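Local atomic coordinates of hypothetical protein SA0798 (Staphylococcus aureus subsp. aureus N315, PDB entry 1XG8), a protein that is of unknown function but belongs to the DUF1462 family of the thioredoxin clan and has a thioredoxin-like fold. Residues Q36-R41 and I95-I100; I53-D58 and E71-D76; N86-A91 and T101-Q106. All blocks are in the same frame, centred on the assembly; numbering follows the deposited sequence.

Contact 1 (Q36-R41 and I95-I100); sequences QPLLKR and IQTKQI
L38 and L39, neighbours on helix 28-42, meet T97 and I100 on the first turn of helix 97-110 through methyl groups alone. The CB of L38 points toward helix 97-110. With CG anti to the backbone N (chi1 -180°), the branch point is carried forward, and the two terminal methyls make the contact. CD1 lies 3.9 Å from T97 CG2. CD2 straddles two partners, sitting 4.1 Å from T97 CG2 and, more loosely, 4.5 Å from I100 CG2. The fork of the leucine thus fits against the threonine methyl, with both prongs close to the same carbon.

The two helices lie on one face of the central sheet, as the first and last helices do in a thioredoxin fold, and this contact joins them close to that sheet. L39 also rests on F48 and Y50 of strand 48-54, while I100 reaches I83 of strand 82-85.

L39 starts less directly than L38: its CB leaves the backbone to one side of the partner helix, but the end of the chain swings back, and CD2 comes to 3.9 Å from I100 CG2. These two side chains run nearly perpendicular to each other. In I100 the CG2 methyl is anti to the backbone N, placed there by a chi1 of -51° for the other branch, and it is this short branch that receives both leucines. Further residues of helix 28-42 extend the packing, W34 against T97 and L35 against I100.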
ATOM      1  N   GLN A  36       5.073   7.029  -3.927  1.00 32.12           N
ATOM      2  CA  GLN A  36       4.809   8.455  -3.845  1.00 32.30           C
ATOM      3  C   GLN A  36       4.965   9.214  -5.160  1.00 33.25           C
ATOM      4  O   GLN A  36       4.041   9.903  -5.582  1.00 35.07           O
ATOM      5  CB  GLN A  36       5.665   9.075  -2.731  1.00 33.01           C
ATOM      6  CG  GLN A  36       5.062   8.852  -1.340  1.00 34.83           C
ATOM      7  CD  GLN A  36       6.084   8.792  -0.215  1.00 36.56           C
ATOM      8  OE1 GLN A  36       6.982   7.958  -0.226  1.00 38.91           O
ATOM      9  NE2 GLN A  36       5.937   9.668   0.772  1.00 36.77           N
ATOM     10  N   PRO A  37       6.120   9.096  -5.837  1.00 33.57           N
ATOM     11  CA  PRO A  37       6.291   9.819  -7.103  1.00 33.03           C
ATOM     12  C   PRO A  37       5.372   9.266  -8.172  1.00 32.52           C
ATOM     13  O   PRO A  37       4.795  10.007  -8.950  1.00 33.44           O
ATOM     14  CB  PRO A  37       7.759   9.585  -7.448  1.00 32.46           C
ATOM     15  CG  PRO A  37       8.390   9.374  -6.126  1.00 32.56           C
ATOM     16  CD  PRO A  37       7.391   8.481  -5.431  1.00 33.09           C
ATOM     17  N   LEU A  38       5.256   7.947  -8.205  1.00 33.04           N
ATOM     18  CA  LEU A  38       4.404   7.265  -9.167  1.00 31.97           C
ATOM     19  C   LEU A  38       3.014   7.893  -9.236  1.00 32.77           C
ATOM     20  O   LEU A  38       2.564   8.320 -10.294  1.00 31.43           O
ATOM     21  CB  LEU A  38       4.264   5.796  -8.772  1.00 32.23           C
ATOM     22  CG  LEU A  38       3.400   4.910  -9.669  1.00 30.98           C
ATOM     23  CD1 LEU A  38       4.115   4.687 -10.992  1.00 31.02           C
ATOM     24  CD2 LEU A  38       3.124   3.580  -8.972  1.00 31.61           C
ATOM     25  N   LEU A  39       2.334   7.945  -8.097  1.00 33.42           N
ATOM     26  CA  LEU A  39       0.987   8.488  -8.046  1.00 33.50           C
ATOM     27  C   LEU A  39       0.932   9.984  -8.319  1.00 35.68           C
ATOM     28  O   LEU A  39       0.001  10.465  -8.973  1.00 36.52           O
ATOM     29  CB  LEU A  39       0.358   8.177  -6.692  1.00 30.00           C
ATOM     30  CG  LEU A  39       0.348   6.697  -6.331  1.00 27.12           C
ATOM     31  CD1 LEU A  39      -0.437   6.517  -5.049  1.00 25.50           C
ATOM     32  CD2 LEU A  39      -0.265   5.883  -7.459  1.00 24.12           C
ATOM     33  N   LYS A  40       1.920  10.719  -7.816  1.00 37.44           N
ATOM     34  CA  LYS A  40       1.973  12.161  -8.030  1.00 39.64           C
ATOM     35  C   LYS A  40       2.058  12.470  -9.525  1.00 39.39           C
ATOM     36  O   LYS A  40       1.612  13.523  -9.986  1.00 39.20           O
ATOM     37  CB  LYS A  40       3.191  12.758  -7.321  1.00 43.18           C
ATOM     38  CG  LYS A  40       3.458  14.218  -7.689  1.00 47.37           C
ATOM     39  CD  LYS A  40       4.755  14.737  -7.081  1.00 50.91           C
ATOM     40  CE  LYS A  40       5.953  13.910  -7.529  1.00 53.13           C
ATOM     41  NZ  LYS A  40       6.035  13.822  -9.016  1.00 54.89           N
ATOM     42  N   ARG A  41       2.621  11.533 -10.277  1.00 38.68           N
ATOM     43  CA  ARG A  41       2.794  11.689 -11.713  1.00 38.79           C
ATOM     44  C   ARG A  41       1.612  11.202 -12.552  1.00 38.24           C
ATOM     45  O   ARG A  41       1.193  11.872 -13.492  1.00 37.81           O
ATOM     46  CB  ARG A  41       4.074  10.970 -12.136  1.00 39.86           C
ATOM     47  CG  ARG A  41       4.291  10.841 -13.630  1.00 42.46           C
ATOM     48  CD  ARG A  41       5.720  10.404 -13.892  1.00 45.04           C
ATOM     49  NE  ARG A  41       6.092   9.230 -13.103  1.00 47.58           N
ATOM     50  CZ  ARG A  41       7.235   9.109 -12.427  1.00 49.25           C
ATOM     51  NH1 ARG A  41       8.125  10.093 -12.437  1.00 49.93           N
ATOM     52  NH2 ARG A  41       7.491   8.000 -11.743  1.00 49.07           N
ATOM     53  N   ILE A  95       4.839  -6.786  -6.132  1.00 23.61           N
ATOM     54  CA  ILE A  95       3.867  -5.788  -6.548  1.00 22.23           C
ATOM     55  C   ILE A  95       4.104  -5.221  -7.941  1.00 21.86           C
ATOM     56  O   ILE A  95       5.203  -4.783  -8.261  1.00 20.52           O
ATOM     57  CB  ILE A  95       3.842  -4.624  -5.524  1.00 21.78           C
ATOM     58  CG1 ILE A  95       3.401  -5.160  -4.161  1.00 21.51           C
ATOM     59  CG2 ILE A  95       2.915  -3.508  -5.992  1.00 21.43           C
ATOM     60  CD1 ILE A  95       3.715  -4.240  -3.027  1.00 20.81           C
ATOM     61  N   GLN A  96       3.057  -5.242  -8.763  1.00 22.05           N
ATOM     62  CA  GLN A  96       3.131  -4.709 -10.115  1.00 22.63           C
ATOM     63  C   GLN A  96       2.486  -3.340 -10.171  1.00 21.82           C
ATOM     64  O   GLN A  96       1.505  -3.070  -9.480  1.00 20.50           O
ATOM     65  CB  GLN A  96       2.422  -5.621 -11.113  1.00 24.90           C
ATOM     66  CG  GLN A  96       3.215  -6.839 -11.540  1.00 29.49           C
ATOM     67  CD  GLN A  96       2.512  -7.615 -12.639  1.00 31.51           C
ATOM     68  OE1 GLN A  96       2.074  -7.038 -13.630  1.00 34.84           O
ATOM     69  NE2 GLN A  96       2.405  -8.926 -12.470  1.00 33.31           N
ATOM     70  N   THR A  97       3.049  -2.487 -11.014  1.00 22.10           N
ATOM     71  CA  THR A  97       2.575  -1.130 -11.212  1.00 23.92           C
ATOM     72  C   THR A  97       1.113  -1.111 -11.656  1.00 24.39           C
ATOM     73  O   THR A  97       0.348  -0.253 -11.230  1.00 24.45           O
ATOM     74  CB  THR A  97       3.416  -0.441 -12.280  1.00 23.34           C
ATOM     75  OG1 THR A  97       4.793  -0.767 -12.071  1.00 23.68           O
ATOM     76  CG2 THR A  97       3.243   1.058 -12.202  1.00 24.14           C
ATOM     77  N   LYS A  98       0.742  -2.052 -12.520  1.00 24.94           N
ATOM     78  CA  LYS A  98      -0.623  -2.149 -13.023  1.00 26.47           C
ATOM     79  C   LYS A  98      -1.626  -2.408 -11.908  1.00 26.93           C
ATOM     80  O   LYS A  98      -2.759  -1.937 -11.979  1.00 29.05           O
ATOM     81  CB  LYS A  98      -0.733  -3.256 -14.068  1.00 27.54           C
ATOM     82  CG  LYS A  98      -0.064  -2.913 -15.388  1.00 33.04           C
ATOM     83  CD  LYS A  98      -0.701  -1.685 -16.041  1.00 36.65           C
ATOM     84  CE  LYS A  98       0.082  -1.238 -17.273  1.00 38.48           C
ATOM     85  NZ  LYS A  98       0.198  -2.323 -18.280  1.00 41.27           N
ATOM     86  N   GLN A  99      -1.219  -3.160 -10.888  1.00 25.99           N
ATOM     87  CA  GLN A  99      -2.098  -3.443  -9.754  1.00 27.10           C
ATOM     88  C   GLN A  99      -2.480  -2.132  -9.069  1.00 26.58           C
ATOM     89  O   GLN A  99      -3.632  -1.931  -8.678  1.00 27.74           O
ATOM     90  CB  GLN A  99      -1.405  -4.320  -8.719  1.00 26.64           C
ATOM     91  CG  GLN A  99      -0.941  -5.649  -9.220  1.00 31.62           C
ATOM     92  CD  GLN A  99      -0.528  -6.543  -8.078  1.00 34.06           C
ATOM     93  OE1 GLN A  99      -1.369  -6.951  -7.269  1.00 37.66           O
ATOM     94  NE2 GLN A  99       0.769  -6.842  -7.986  1.00 32.76           N
ATOM     95  N   ILE A 100      -1.494  -1.254  -8.912  1.00 24.10           N
ATOM     96  CA  ILE A 100      -1.723   0.031  -8.292  1.00 23.42           C
ATOM     97  C   ILE A 100      -2.591   0.907  -9.194  1.00 23.47           C
ATOM     98  O   ILE A 100      -3.577   1.486  -8.740  1.00 24.57           O
ATOM     99  CB  ILE A 100      -0.404   0.793  -8.034  1.00 22.41           C
ATOM    100  CG1 ILE A 100       0.599  -0.103  -7.304  1.00 21.07           C
ATOM    101  CG2 ILE A 100      -0.699   2.055  -7.230  1.00 20.38           C
ATOM    102  CD1 ILE A 100       0.079  -0.686  -6.044  1.00 19.67           C
TER

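Contact 2 (I53-D58 and E71-D76); sequences IDITKD and ERIEQD
The carboxylate of E74 and the peptide carbonyl of I55 are the flat groups that meet here, and they do so through single oxygens. E74 OE2 stands 3.4 Å from I55 O. Both are acceptors, so this approach is not a hydrogen bond. The CB of E74 leaves the helix to one side of I53-D58, and the bend at chi2 (-79°) brings the acid group nearer to I55.

Beside this pair of oxygens the isoleucines provide the apolar part. I55 CD1 touches I73 CG2 at 3.7 Å, the two side chains meeting at a slant. In I55, CG1 occupies the crowded position between the backbone N and the carbonyl carbon (chi1 65°), and from there the branch extends to place CD1 against the helix. I70 and Y80 also pack on I55, while I73 touches Y80 and Y13, so the pair belongs to the layer between helix 64-74 and the sheet, on the face away from the other two helices of this thioredoxin-like fold.

D58 OD1 is 5.4 Å from E74 OE2, a pair of like charges. Together with the nearby carbonyl oxygen, this acid would probably raise the cost of a negative charge on E74. E74 is exposed, so solvent probably screens much of this, and the attraction across the contact probably comes mainly from the buried isoleucines.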
ATOM      1  N   ILE A  53       4.178   1.753   8.021  1.00 27.32           N
ATOM      2  CA  ILE A  53       4.044   1.051   9.280  1.00 28.08           C
ATOM      3  C   ILE A  53       4.952  -0.172   9.345  1.00 28.96           C
ATOM      4  O   ILE A  53       4.765  -1.156   8.624  1.00 28.57           O
ATOM      5  CB  ILE A  53       2.578   0.635   9.509  1.00 27.12           C
ATOM      6  CG1 ILE A  53       1.741   1.889   9.761  1.00 25.45           C
ATOM      7  CG2 ILE A  53       2.476  -0.351  10.665  1.00 26.76           C
ATOM      8  CD1 ILE A  53       0.270   1.620   9.858  1.00 26.80           C
ATOM      9  N   ASP A  54       5.947  -0.081  10.215  1.00 30.24           N
ATOM     10  CA  ASP A  54       6.903  -1.157  10.433  1.00 30.94           C
ATOM     11  C   ASP A  54       6.204  -2.150  11.364  1.00 30.46           C
ATOM     12  O   ASP A  54       5.965  -1.838  12.528  1.00 31.07           O
ATOM     13  CB  ASP A  54       8.144  -0.576  11.104  1.00 32.82           C
ATOM     14  CG  ASP A  54       9.283  -1.558  11.179  1.00 35.28           C
ATOM     15  OD1 ASP A  54       9.040  -2.706  11.599  1.00 35.82           O
ATOM     16  OD2 ASP A  54      10.423  -1.174  10.827  1.00 36.08           O
ATOM     17  N   ILE A  55       5.867  -3.333  10.858  1.00 29.86           N
ATOM     18  CA  ILE A  55       5.177  -4.332  11.671  1.00 32.00           C
ATOM     19  C   ILE A  55       6.004  -4.801  12.872  1.00 35.34           C
ATOM     20  O   ILE A  55       5.603  -5.695  13.623  1.00 35.39           O
ATOM     21  CB  ILE A  55       4.748  -5.554  10.813  1.00 29.53           C
ATOM     22  CG1 ILE A  55       5.963  -6.291  10.274  1.00 28.86           C
ATOM     23  CG2 ILE A  55       3.914  -5.085   9.628  1.00 29.15           C
ATOM     24  CD1 ILE A  55       5.592  -7.447   9.367  1.00 29.04           C
ATOM     25  N   THR A  56       7.160  -4.175  13.050  1.00 39.50           N
ATOM     26  CA  THR A  56       8.062  -4.485  14.155  1.00 42.81           C
ATOM     27  C   THR A  56       7.890  -3.439  15.254  1.00 46.04           C
ATOM     28  O   THR A  56       7.352  -3.725  16.322  1.00 46.97           O
ATOM     29  CB  THR A  56       9.538  -4.465  13.691  1.00 40.27           C
ATOM     30  OG1 THR A  56       9.817  -5.642  12.925  1.00 39.41           O
ATOM     31  CG2 THR A  56      10.477  -4.389  14.878  1.00 42.64           C
ATOM     32  N   LYS A  57       8.351  -2.224  14.962  1.00 50.19           N
ATOM     33  CA  LYS A  57       8.305  -1.088  15.880  1.00 53.40           C
ATOM     34  C   LYS A  57       7.132  -1.055  16.862  1.00 56.32           C
ATOM     35  O   LYS A  57       7.335  -0.913  18.075  1.00 58.33           O
ATOM     36  CB  LYS A  57       8.371   0.210  15.069  1.00 52.99           C
ATOM     37  CG  LYS A  57       9.694   0.330  14.316  1.00 54.45           C
ATOM     38  CD  LYS A  57       9.780   1.554  13.416  1.00 55.27           C
ATOM     39  CE  LYS A  57      11.107   1.544  12.647  1.00 56.35           C
ATOM     40  NZ  LYS A  57      11.255   2.658  11.655  1.00 56.79           N
ATOM     41  N   ASP A  58       5.913  -1.184  16.355  1.00 58.67           N
ATOM     42  CA  ASP A  58       4.732  -1.178  17.220  1.00 60.82           C
ATOM     43  C   ASP A  58       4.788  -0.154  18.357  1.00 60.66           C
ATOM     44  O   ASP A  58       3.814   0.017  19.095  1.00 60.78           O
ATOM     45  CB  ASP A  58       4.538  -2.570  17.805  1.00 62.26           C
ATOM     46  CG  ASP A  58       4.366  -3.617  16.736  1.00 63.78           C
ATOM     47  OD1 ASP A  58       4.485  -4.815  17.072  1.00 65.64           O
ATOM     48  OD2 ASP A  58       4.105  -3.239  15.566  1.00 63.31           O
ATOM     49  N   GLU A  71      -1.921  -8.337  11.304  1.00 33.09           N
ATOM     50  CA  GLU A  71      -2.226  -9.675  11.794  1.00 35.13           C
ATOM     51  C   GLU A  71      -2.088 -10.709  10.670  1.00 34.18           C
ATOM     52  O   GLU A  71      -1.487 -11.772  10.853  1.00 33.09           O
ATOM     53  CB  GLU A  71      -3.654  -9.713  12.361  1.00 39.13           C
ATOM     54  CG  GLU A  71      -3.894  -8.836  13.599  1.00 45.35           C
ATOM     55  CD  GLU A  71      -3.747  -9.581  14.935  1.00 50.85           C
ATOM     56  OE1 GLU A  71      -3.863  -8.928  16.003  1.00 52.21           O
ATOM     57  OE2 GLU A  71      -3.522 -10.816  14.924  1.00 52.91           O
ATOM     58  N   ARG A  72      -2.637 -10.388   9.502  1.00 33.42           N
ATOM     59  CA  ARG A  72      -2.589 -11.295   8.353  1.00 32.40           C
ATOM     60  C   ARG A  72      -1.164 -11.502   7.869  1.00 30.81           C
ATOM     61  O   ARG A  72      -0.816 -12.559   7.352  1.00 29.19           O
ATOM     62  CB  ARG A  72      -3.436 -10.728   7.222  1.00 33.15           C
ATOM     63  CG  ARG A  72      -4.584  -9.918   7.747  1.00 35.79           C
ATOM     64  CD  ARG A  72      -5.490  -9.442   6.646  1.00 38.10           C
ATOM     65  NE  ARG A  72      -6.135 -10.558   5.975  1.00 38.50           N
ATOM     66  CZ  ARG A  72      -7.160 -10.417   5.147  1.00 38.77           C
ATOM     67  NH1 ARG A  72      -7.635  -9.205   4.907  1.00 39.10           N
ATOM     68  NH2 ARG A  72      -7.708 -11.480   4.572  1.00 39.34           N
ATOM     69  N   ILE A  73      -0.344 -10.469   8.020  1.00 31.02           N
ATOM     70  CA  ILE A  73       1.042 -10.559   7.610  1.00 30.13           C
ATOM     71  C   ILE A  73       1.762 -11.451   8.612  1.00 30.63           C
ATOM     72  O   ILE A  73       2.496 -12.365   8.230  1.00 31.40           O
ATOM     73  CB  ILE A  73       1.722  -9.176   7.602  1.00 28.51           C
ATOM     74  CG1 ILE A  73       1.036  -8.254   6.589  1.00 27.14           C
ATOM     75  CG2 ILE A  73       3.208  -9.339   7.284  1.00 29.04           C
ATOM     76  CD1 ILE A  73       1.655  -6.858   6.495  1.00 23.03           C
ATOM     77  N   GLU A  74       1.527 -11.195   9.897  1.00 30.33           N
ATOM     78  CA  GLU A  74       2.173 -11.959  10.955  1.00 32.17           C
ATOM     79  C   GLU A  74       1.810 -13.436  10.931  1.00 32.80           C
ATOM     80  O   GLU A  74       2.561 -14.273  11.426  1.00 32.89           O
ATOM     81  CB  GLU A  74       1.843 -11.346  12.316  1.00 32.59           C
ATOM     82  CG  GLU A  74       2.341  -9.898  12.481  1.00 36.23           C
ATOM     83  CD  GLU A  74       3.838  -9.781  12.789  1.00 34.97           C
ATOM     84  OE1 GLU A  74       4.625 -10.606  12.284  1.00 38.07           O
ATOM     85  OE2 GLU A  74       4.229  -8.850  13.524  1.00 33.94           O
ATOM     86  N   GLN A  75       0.665 -13.764  10.348  1.00 33.72           N
ATOM     87  CA  GLN A  75       0.252 -15.161  10.260  1.00 34.62           C
ATOM     88  C   GLN A  75       0.577 -15.722   8.868  1.00 35.52           C
ATOM     89  O   GLN A  75       0.046 -16.756   8.458  1.00 34.95           O
ATOM     90  CB  GLN A  75      -1.247 -15.290  10.559  1.00 33.80           C
ATOM     91  N   ASP A  76       1.442 -15.020   8.140  1.00 38.04           N
ATOM     92  CA  ASP A  76       1.871 -15.443   6.802  1.00 41.01           C
ATOM     93  C   ASP A  76       0.792 -15.458   5.729  1.00 41.07           C
ATOM     94  O   ASP A  76       1.046 -15.924   4.605  1.00 40.46           O
ATOM     95  CB  ASP A  76       2.487 -16.843   6.861  1.00 46.02           C
ATOM     96  CG  ASP A  76       1.663 -17.880   6.076  1.00 51.43           C
ATOM     97  OD1 ASP A  76       0.431 -18.006   6.355  1.00 53.95           O
ATOM     98  OD2 ASP A  76       2.243 -18.565   5.179  1.00 53.07           O
TER

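Contact 3 (N86-A91 and T101-Q106); sequences NDEYVA and TRFIDQ
In the C-terminal beta-beta-alpha unit of this thioredoxin-like fold, the outermost strand 88-92 is covered by helix 97-110, and E88, Y89 and V90 gather round the ring of F103. Strand 88-91 and helix 101-106 run at 138° to each other, their axes 9.4 Å apart at the closest.

V90 lays its CG2 methyl over the middle of the F103 ring, 3.6 Å from the ring centroid and only 10° from the normal, a well-formed CH-pi contact. F103 reaches the strand because its CG is anti to the backbone N (chi1 -178°). At the ring's edge, near its plane, E88 OE1 lies 3.5 Å from F103 CZ, with the carboxylate turned almost at right angles to the ring. The carbonyl oxygen Y89 O approaches F103 CE1 at 3.7 Å from an oblique direction.

V90 and A91 both face I83 in a classic beta bulge. E88 OE1 also forms a salt bridge with K107, one turn beyond F103. An oxygen at the edge (E88 OE1) and a methyl over the face suit the charge distribution of an aromatic ring, so the phenyl probably gains weak electrostatic as well as dispersion energy.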
ATOM      1  N   ASN A  86      -7.043   3.743   1.668  1.00 21.30           N
ATOM      2  CA  ASN A  86      -8.300   3.977   2.356  1.00 23.04           C
ATOM      3  C   ASN A  86      -8.725   2.687   3.054  1.00 23.31           C
ATOM      4  O   ASN A  86      -9.907   2.341   3.093  1.00 21.35           O
ATOM      5  CB  ASN A  86      -9.360   4.456   1.359  1.00 24.97           C
ATOM      6  CG  ASN A  86      -9.085   5.872   0.860  1.00 27.06           C
ATOM      7  OD1 ASN A  86      -9.464   6.234  -0.254  1.00 27.67           O
ATOM      8  ND2 ASN A  86      -8.431   6.680   1.694  1.00 23.77           N
ATOM      9  N   ASP A  87      -7.730   1.983   3.598  1.00 24.22           N
ATOM     10  CA  ASP A  87      -7.933   0.726   4.321  1.00 26.51           C
ATOM     11  C   ASP A  87      -8.364  -0.462   3.483  1.00 25.98           C
ATOM     12  O   ASP A  87      -8.754  -1.492   4.029  1.00 26.17           O
ATOM     13  CB  ASP A  87      -8.941   0.911   5.452  1.00 28.18           C
ATOM     14  CG  ASP A  87      -8.353   1.637   6.636  1.00 31.72           C
ATOM     15  OD1 ASP A  87      -7.348   1.144   7.194  1.00 35.82           O
ATOM     16  OD2 ASP A  87      -8.893   2.699   7.009  1.00 33.35           O
ATOM     17  N   GLU A  88      -8.303  -0.329   2.164  1.00 25.45           N
ATOM     18  CA  GLU A  88      -8.685  -1.423   1.285  1.00 26.35           C
ATOM     19  C   GLU A  88      -7.423  -2.108   0.760  1.00 25.89           C
ATOM     20  O   GLU A  88      -6.440  -1.436   0.438  1.00 25.10           O
ATOM     21  CB  GLU A  88      -9.506  -0.894   0.110  1.00 28.62           C
ATOM     22  CG  GLU A  88     -10.721  -0.080   0.513  1.00 32.83           C
ATOM     23  CD  GLU A  88     -11.457   0.490  -0.685  1.00 35.87           C
ATOM     24  OE1 GLU A  88     -10.837   1.234  -1.483  1.00 37.62           O
ATOM     25  OE2 GLU A  88     -12.662   0.194  -0.828  1.00 39.06           O
ATOM     26  N   TYR A  89      -7.450  -3.438   0.677  1.00 24.27           N
ATOM     27  CA  TYR A  89      -6.308  -4.195   0.181  1.00 24.16           C
ATOM     28  C   TYR A  89      -6.052  -3.891  -1.287  1.00 24.53           C
ATOM     29  O   TYR A  89      -6.963  -3.957  -2.112  1.00 23.38           O
ATOM     30  CB  TYR A  89      -6.548  -5.695   0.328  1.00 24.56           C
ATOM     31  CG  TYR A  89      -5.557  -6.543  -0.448  1.00 26.32           C
ATOM     32  CD1 TYR A  89      -4.223  -6.649  -0.044  1.00 25.66           C
ATOM     33  CD2 TYR A  89      -5.946  -7.210  -1.610  1.00 26.67           C
ATOM     34  CE1 TYR A  89      -3.307  -7.395  -0.781  1.00 26.25           C
ATOM     35  CE2 TYR A  89      -5.042  -7.957  -2.351  1.00 26.15           C
ATOM     36  CZ  TYR A  89      -3.728  -8.045  -1.934  1.00 27.09           C
ATOM     37  OH  TYR A  89      -2.843  -8.778  -2.677  1.00 25.07           O
ATOM     38  N   VAL A  90      -4.804  -3.565  -1.608  1.00 24.13           N
ATOM     39  CA  VAL A  90      -4.424  -3.276  -2.984  1.00 23.01           C
ATOM     40  C   VAL A  90      -3.401  -4.287  -3.502  1.00 22.45           C
ATOM     41  O   VAL A  90      -3.645  -4.952  -4.500  1.00 23.47           O
ATOM     42  CB  VAL A  90      -3.857  -1.848  -3.114  1.00 22.46           C
ATOM     43  CG1 VAL A  90      -3.313  -1.628  -4.511  1.00 22.24           C
ATOM     44  CG2 VAL A  90      -4.949  -0.832  -2.814  1.00 20.39           C
ATOM     45  N   ALA A  91      -2.267  -4.415  -2.813  1.00 22.83           N
ATOM     46  CA  ALA A  91      -1.209  -5.342  -3.230  1.00 21.91           C
ATOM     47  C   ALA A  91      -0.267  -5.729  -2.080  1.00 21.35           C
ATOM     48  O   ALA A  91      -0.020  -4.933  -1.175  1.00 21.58           O
ATOM     49  CB  ALA A  91      -0.399  -4.712  -4.379  1.00 19.62           C
ATOM     50  N   THR A 101      -2.237   1.004 -10.472  1.00 21.89           N
ATOM     51  CA  THR A 101      -3.000   1.853 -11.380  1.00 20.96           C
ATOM     52  C   THR A 101      -4.405   1.346 -11.680  1.00 20.19           C
ATOM     53  O   THR A 101      -5.368   2.121 -11.671  1.00 19.88           O
ATOM     54  CB  THR A 101      -2.240   2.088 -12.716  1.00 20.75           C
ATOM     55  OG1 THR A 101      -1.950   0.834 -13.346  1.00 20.76           O
ATOM     56  CG2 THR A 101      -0.949   2.851 -12.452  1.00 20.22           C
ATOM     57  N   ARG A 102      -4.538   0.054 -11.934  1.00 18.30           N
ATOM     58  CA  ARG A 102      -5.853  -0.480 -12.227  1.00 18.94           C
ATOM     59  C   ARG A 102      -6.800  -0.354 -11.042  1.00 18.35           C
ATOM     60  O   ARG A 102      -8.006  -0.237 -11.221  1.00 18.81           O
ATOM     61  CB  ARG A 102      -5.744  -1.935 -12.686  1.00 19.81           C
ATOM     62  CG  ARG A 102      -5.129  -2.065 -14.069  1.00 20.12           C
ATOM     63  CD  ARG A 102      -5.025  -3.503 -14.524  1.00 22.90           C
ATOM     64  NE  ARG A 102      -4.411  -3.585 -15.848  1.00 27.16           N
ATOM     65  CZ  ARG A 102      -4.216  -4.715 -16.523  1.00 29.88           C
ATOM     66  NH1 ARG A 102      -4.585  -5.880 -16.003  1.00 32.15           N
ATOM     67  NH2 ARG A 102      -3.657  -4.682 -17.727  1.00 30.53           N
ATOM     68  N   PHE A 103      -6.257  -0.379  -9.832  1.00 19.38           N
ATOM     69  CA  PHE A 103      -7.083  -0.248  -8.635  1.00 18.44           C
ATOM     70  C   PHE A 103      -7.665   1.171  -8.579  1.00 17.62           C
ATOM     71  O   PHE A 103      -8.842   1.358  -8.295  1.00 16.87           O
ATOM     72  CB  PHE A 103      -6.254  -0.513  -7.375  1.00 19.55           C
ATOM     73  CG  PHE A 103      -7.050  -0.444  -6.096  1.00 20.48           C
ATOM     74  CD1 PHE A 103      -7.750  -1.555  -5.638  1.00 20.65           C
ATOM     75  CD2 PHE A 103      -7.113   0.742  -5.358  1.00 20.74           C
ATOM     76  CE1 PHE A 103      -8.506  -1.491  -4.454  1.00 20.56           C
ATOM     77  CE2 PHE A 103      -7.867   0.818  -4.173  1.00 20.86           C
ATOM     78  CZ  PHE A 103      -8.565  -0.304  -3.721  1.00 20.47           C
ATOM     79  N   ILE A 104      -6.832   2.168  -8.851  1.00 18.35           N
ATOM     80  CA  ILE A 104      -7.280   3.555  -8.838  1.00 18.52           C
ATOM     81  C   ILE A 104      -8.145   3.854 -10.062  1.00 20.85           C
ATOM     82  O   ILE A 104      -9.241   4.413  -9.933  1.00 21.87           O
ATOM     83  CB  ILE A 104      -6.079   4.524  -8.810  1.00 17.60           C
ATOM     84  CG1 ILE A 104      -5.346   4.387  -7.478  1.00 15.68           C
ATOM     85  CG2 ILE A 104      -6.549   5.967  -9.003  1.00 15.75           C
ATOM     86  CD1 ILE A 104      -4.091   5.211  -7.411  1.00 19.31           C
ATOM     87  N   ASP A 105      -7.656   3.479 -11.244  1.00 21.56           N
ATOM     88  CA  ASP A 105      -8.401   3.700 -12.488  1.00 22.89           C
ATOM     89  C   ASP A 105      -9.813   3.154 -12.392  1.00 23.36           C
ATOM     90  O   ASP A 105     -10.771   3.800 -12.819  1.00 23.38           O
ATOM     91  CB  ASP A 105      -7.694   3.032 -13.661  1.00 22.78           C
ATOM     92  CG  ASP A 105      -6.410   3.726 -14.028  1.00 25.37           C
ATOM     93  OD1 ASP A 105      -6.136   4.816 -13.468  1.00 26.38           O
ATOM     94  OD2 ASP A 105      -5.676   3.188 -14.885  1.00 27.40           O
ATOM     95  N   GLN A 106      -9.933   1.956 -11.836  1.00 22.98           N
ATOM     96  CA  GLN A 106     -11.224   1.319 -11.676  1.00 24.55           C
ATOM     97  C   GLN A 106     -12.154   2.234 -10.890  1.00 24.91           C
ATOM     98  O   GLN A 106     -13.334   2.342 -11.218  1.00 25.59           O
ATOM     99  CB  GLN A 106     -11.061  -0.021 -10.955  1.00 27.76           C
ATOM    100  CG  GLN A 106     -12.341  -0.817 -10.809  1.00 31.65           C
ATOM    101  CD  GLN A 106     -13.336  -0.157  -9.875  1.00 35.12           C
ATOM    102  OE1 GLN A 106     -12.969   0.331  -8.801  1.00 38.36           O
ATOM    103  NE2 GLN A 106     -14.604  -0.145 -10.271  1.00 35.77           N
TER

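In the fold
From the N terminus, strand 8-14 comes first, and helix 28-42 then supplies the opening half of contact 1. Contact 2 opens at the end of strand 48-54 and closes soon after on helix 64-74, entirely within the long loop that contact 1 spans. Contact 3 begins on strand 88-92, before helix 97-110 completes contact 1 and, a turn later, contact 3 itself; these two therefore cross along the chain. They also touch in space, through I100 with V90 and L39 with I104. Contact 1 joins helices 28-42 and 97-110 on one face of the sheet, contact 3 fixes helix 97-110 to edge strand 88-92, and contact 2 ties helix 64-74 to the end of strand 48-54 on the other face.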